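Local coordinates for protein malonate decarboxylase subunit alpha (Acinetobacter baumannii ATCC 17978, PDB 6MPR) that probably acts as the acyl-carrier-protein transferase subunit of malonate decarboxylase, the enzyme that converts malonate to acetate and carbon dioxide, at residues A[256-261]-A[293-298]; A[308-313]-A[336-341]. All blocks are in the same frame, centred on the assembly; numbering follows the deposited sequence.

Contact 1. Residues A[256-261]-A[293-298]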
# COMPACT_ATOMS: atom_id res chain seq x y z
N GLY A 256 3.58 13.44 26.39
CA GLY A 256 4.32 12.22 26.58
C GLY A 256 4.60 11.39 25.34
O GLY A 256 5.37 10.43 25.42
N ILE A 257 3.98 11.72 24.20
CA ILE A 257 4.22 10.98 22.96
C ILE A 257 4.60 11.91 21.81
O ILE A 257 5.68 11.78 21.23
CB ILE A 257 2.99 10.12 22.58
CG1 ILE A 257 2.54 9.24 23.76
CG2 ILE A 257 3.34 9.25 21.37
CD1 ILE A 257 1.36 8.31 23.43
N TYR A 258 3.71 12.85 21.47
CA TYR A 258 3.96 13.68 20.29
C TYR A 258 5.18 14.57 20.49
O TYR A 258 6.08 14.61 19.64
CB TYR A 258 2.75 14.56 19.96
CG TYR A 258 1.47 13.84 19.54
CD1 TYR A 258 1.42 12.45 19.45
CD2 TYR A 258 0.33 14.57 19.23
CE1 TYR A 258 0.23 11.81 19.06
CE2 TYR A 258 -0.83 13.94 18.84
CZ TYR A 258 -0.88 12.57 18.76
OH TYR A 258 -2.05 11.98 18.39
N GLU A 259 5.21 15.29 21.61
CA GLU A 259 6.37 16.12 21.92
C GLU A 259 7.61 15.26 22.15
O GLU A 259 8.70 15.57 21.64
CB GLU A 259 6.08 16.98 23.15
CG GLU A 259 7.19 18.00 23.42
CD GLU A 259 6.94 18.85 24.65
OE1 GLU A 259 5.93 18.64 25.36
OE2 GLU A 259 7.77 19.75 24.90
N LYS A 260 7.46 14.19 22.93
CA LYS A 260 8.61 13.38 23.33
C LYS A 260 9.37 12.85 22.13
O LYS A 260 10.61 12.84 22.12
CB LYS A 260 8.14 12.21 24.21
CG LYS A 260 9.28 11.27 24.64
CD LYS A 260 8.76 10.13 25.53
CE LYS A 260 9.88 9.16 25.87
NZ LYS A 260 10.84 9.74 26.86
N HIS A 261 8.65 12.39 21.11
CA HIS A 261 9.26 11.76 19.95
C HIS A 261 9.26 12.63 18.71
O HIS A 261 9.65 12.15 17.64
CB HIS A 261 8.54 10.44 19.64
CG HIS A 261 8.50 9.51 20.81
ND1 HIS A 261 9.63 8.88 21.29
CD2 HIS A 261 7.48 9.10 21.59
CE1 HIS A 261 9.30 8.12 22.32
NE2 HIS A 261 8.00 8.23 22.52
N LYS A 293 5.97 22.46 15.40
CA LYS A 293 6.98 21.49 15.81
C LYS A 293 6.45 20.07 15.84
O LYS A 293 7.26 19.13 15.91
CB LYS A 293 7.52 21.81 17.20
CG LYS A 293 8.19 23.17 17.28
CD LYS A 293 8.74 23.42 18.67
CE LYS A 293 9.13 24.89 18.81
NZ LYS A 293 9.32 25.22 20.25
N ILE A 294 5.13 19.89 15.86
CA ILE A 294 4.48 18.58 15.89
C ILE A 294 3.19 18.67 15.08
O ILE A 294 2.59 19.74 14.91
CB ILE A 294 4.15 18.08 17.31
CG1 ILE A 294 3.15 19.02 17.99
CG2 ILE A 294 5.43 17.97 18.17
CD1 ILE A 294 2.58 18.47 19.28
N CYS A 295 2.76 17.51 14.57
CA CYS A 295 1.42 17.35 14.01
C CYS A 295 1.17 18.27 12.81
O CYS A 295 0.12 18.90 12.70
CB CYS A 295 0.35 17.58 15.08
SG CYS A 295 0.49 16.52 16.54
N ARG A 296 2.13 18.28 11.88
CA ARG A 296 2.04 19.14 10.70
C ARG A 296 1.28 18.50 9.55
O ARG A 296 0.46 19.16 8.90
CB ARG A 296 3.44 19.54 10.25
CG ARG A 296 4.16 20.39 11.27
CD ARG A 296 5.41 21.01 10.69
NE ARG A 296 6.44 20.01 10.45
CZ ARG A 296 6.91 19.69 9.26
NH1 ARG A 296 6.45 20.30 8.17
NH2 ARG A 296 7.85 18.75 9.15
N ASN A 297 1.52 17.22 9.29
CA ASN A 297 1.01 16.56 8.09
C ASN A 297 0.14 15.38 8.47
O ASN A 297 0.57 14.51 9.24
CB ASN A 297 2.19 16.12 7.21
CG ASN A 297 3.14 17.26 6.95
OD1 ASN A 297 2.79 18.23 6.29
ND2 ASN A 297 4.36 17.15 7.47
N TRP A 298 -1.07 15.33 7.93
CA TRP A 298 -2.06 14.37 8.38
C TRP A 298 -2.57 13.48 7.25
O TRP A 298 -2.71 13.92 6.10
CB TRP A 298 -3.24 15.09 9.03
CG TRP A 298 -2.90 15.93 10.24
CD1 TRP A 298 -2.15 17.08 10.29
CD2 TRP A 298 -3.34 15.69 11.57
NE1 TRP A 298 -2.08 17.55 11.58
CE2 TRP A 298 -2.82 16.72 12.38
CE3 TRP A 298 -4.14 14.69 12.17
CZ2 TRP A 298 -3.07 16.79 13.76
CZ3 TRP A 298 -4.38 14.76 13.53
CH2 TRP A 298 -3.85 15.81 14.31

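Contact 2. Residues A[308-313]-A[336-341]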
# COMPACT_ATOMS: atom_id res chain seq x y z
N PRO A 308 -10.19 24.13 14.57
CA PRO A 308 -9.35 25.11 15.30
C PRO A 308 -7.86 24.91 15.05
O PRO A 308 -7.12 25.90 14.91
CB PRO A 308 -9.75 24.88 16.76
CG PRO A 308 -11.16 24.36 16.68
CD PRO A 308 -11.13 23.44 15.48
N ALA A 309 -7.39 23.66 14.98
CA ALA A 309 -5.99 23.40 14.68
C ALA A 309 -5.61 23.87 13.27
O ALA A 309 -4.47 24.29 13.04
CB ALA A 309 -5.70 21.89 14.82
N ILE A 310 -6.53 23.77 12.30
CA ILE A 310 -6.26 24.33 10.98
C ILE A 310 -6.22 25.85 11.05
O ILE A 310 -5.30 26.49 10.54
CB ILE A 310 -7.31 23.87 9.96
CG1 ILE A 310 -7.27 22.35 9.79
CG2 ILE A 310 -7.08 24.57 8.62
CD1 ILE A 310 -8.46 21.84 9.00
N GLU A 311 -7.23 26.45 11.68
CA GLU A 311 -7.35 27.91 11.65
C GLU A 311 -6.19 28.59 12.36
O GLU A 311 -5.82 29.71 12.00
CB GLU A 311 -8.67 28.35 12.28
CG GLU A 311 -9.90 27.91 11.50
CD GLU A 311 -9.88 28.41 10.06
OE1 GLU A 311 -9.91 29.64 9.86
OE2 GLU A 311 -9.81 27.58 9.14
N THR A 312 -5.61 27.94 13.38
CA THR A 312 -4.50 28.56 14.10
C THR A 312 -3.14 28.20 13.53
O THR A 312 -2.12 28.60 14.10
CB THR A 312 -4.53 28.17 15.59
OG1 THR A 312 -4.63 26.75 15.71
CG2 THR A 312 -5.71 28.83 16.30
N GLY A 313 -3.09 27.47 12.42
CA GLY A 313 -1.84 27.25 11.71
C GLY A 313 -1.05 26.02 12.10
O GLY A 313 0.11 25.91 11.70
N ASP A 336 -5.00 25.39 0.43
CA ASP A 336 -3.59 25.26 0.81
C ASP A 336 -3.33 24.03 1.68
O ASP A 336 -2.21 23.51 1.69
CB ASP A 336 -3.10 26.52 1.52
CG ASP A 336 -2.77 27.64 0.54
OD1 ASP A 336 -2.63 27.32 -0.66
OD2 ASP A 336 -2.66 28.82 0.95
N VAL A 337 -4.34 23.56 2.40
CA VAL A 337 -4.20 22.47 3.35
C VAL A 337 -4.64 21.14 2.76
O VAL A 337 -3.94 20.14 2.91
CB VAL A 337 -5.00 22.79 4.63
CG1 VAL A 337 -4.98 21.61 5.59
CG2 VAL A 337 -4.40 24.04 5.28
N PHE A 338 -5.78 21.12 2.07
CA PHE A 338 -6.39 19.90 1.55
C PHE A 338 -6.01 19.66 0.09
O PHE A 338 -5.47 20.54 -0.58
CB PHE A 338 -7.93 19.96 1.70
CG PHE A 338 -8.40 20.00 3.14
CD1 PHE A 338 -8.55 18.83 3.86
CD2 PHE A 338 -8.68 21.21 3.76
CE1 PHE A 338 -8.97 18.84 5.18
CE2 PHE A 338 -9.09 21.24 5.10
CZ PHE A 338 -9.24 20.05 5.80
N PHE A 339 -6.31 18.45 -0.40
CA PHE A 339 -6.09 18.11 -1.80
C PHE A 339 -7.40 18.35 -2.56
O PHE A 339 -8.38 17.63 -2.36
CB PHE A 339 -5.60 16.67 -1.94
CG PHE A 339 -4.17 16.48 -1.49
CD1 PHE A 339 -3.87 16.33 -0.14
CD2 PHE A 339 -3.12 16.48 -2.41
CE1 PHE A 339 -2.55 16.17 0.30
CE2 PHE A 339 -1.79 16.31 -1.99
CZ PHE A 339 -1.51 16.15 -0.63
N THR A 340 -7.41 19.35 -3.43
CA THR A 340 -8.63 19.76 -4.12
C THR A 340 -8.34 19.85 -5.61
O THR A 340 -7.21 20.14 -6.03
CB THR A 340 -9.14 21.12 -3.62
OG1 THR A 340 -8.17 22.13 -3.90
CG2 THR A 340 -9.45 21.06 -2.12
N GLY A 341 -9.36 19.56 -6.42
CA GLY A 341 -9.20 19.63 -7.85
C GLY A 341 -9.22 21.05 -8.35
O GLY A 341 -9.59 21.99 -7.64

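Contact 1. Residues A[256-261]-A[293-298]
The sulfur of Cys295 sits unusually close to the ring of Tyr258: SG lies 3.3 Å from CD2 of Tyr258 and 3.7 Å from CE2 of that ring. It stands 4.2 Å from the ring centroid and 50° off the ring normal, so the sulfur-aromatic contact is oblique and falls nearest the CD2-CE2 bond. With CG anti to its carbonyl carbon (chi1 -65°), Tyr258 leans from the helix toward segment 293-298. The hydroxyl at its far end is held by His268 of the adjacent strand.

Ile294 packs beside the root of the tyrosine. Its two arms divide the work: CD1 reaches CB of Tyr258 at 4.0 Å, while CG2 lies 3.7 Å from the carbonyl O of Tyr258. The first is apolar packing and the second a van der Waals touch on the helix backbone; no hydrogen bond crosses between the segments.

Cys295 has positive phi (61°), a left-handed helical conformation one residue short of strand 297-299. Its carbonyl O accepts a bond from NE1 of Trp298 at 2.8 Å, with the donor well above the carbonyl plane. This bond ties the start of the strand back to the loop before it, and Trp298 and Cys295 both rest on Leu266.

Leu266 belongs to strand 265-268, and Tyr258 packs on it too. Helix 244-261 thus lies against the parallel part of a mixed sheet, where residues 293-296 lead into strand 297-299 and complete the beta-alpha-beta crossover of strand 265-268, helix 272-287 and parallel strand 297-299.

Contact 2. Residues A[308-313]-A[336-341]
Ile310 meets Phe338 and Val337 through apolar contacts alone, and no hydrogen bond joins the two segments. CD1 of Ile310 lies 3.7 Å from CZ of Phe338 and 4.0 Å from CE2 of the same ring, an oblique approach to its far end in which the two side chains cross nearly at right angles. The extended chi2 of Ile310 (169°) carries CD1 out to the ring. The other branch, CG2, meets CG2 of Val337 more loosely at 4.3 Å. Val337 also supports the phenyl group from within its own segment, with CG1 over one face, toward the rim.

Within the segments, side-chain hydrogen bonding occurs at the end of the helix. The carbonyl O of Pro308 takes two donors from opposite faces of its plane, OG1 of Thr312 at 2.8 Å and N of Thr312 at 3.0 Å. Gly313 then turns the chain with positive phi (91°), completing a Schellman motif. Glu311 forms a salt bridge with Arg334.

Helix 307-311 meets the loop after helix 328-332, and its Pro308 packs on helices 272-287 and 547-553. Trp20 of the second subunit touches both Ile310 and Val337, and Val337 is hydrogen-bonded through its backbone to Val318 of strand 317-319, outermost in its sheet within this chain.

Contact 1 and contact 2 follow each other in series along the chain, the first closing before the second opens. Their centres are about 17 Å apart and their nearest atoms about 6 Å, so they do not touch. Strand 297-299, which ends the first, is followed in the chain by helix 307-311, which begins the second; strand 317-319, the next strand of the same mixed sheet, is joined by backbone bonds to both 293-298 and 336-341. Val315 links them further, touching Trp298 as well as Ala309 and Ile310. The second subunit comes within reach of one residue of the segments of contact 1, Asn297, and of eight in contact 2, so contact 2 takes the larger part in the subunit interface.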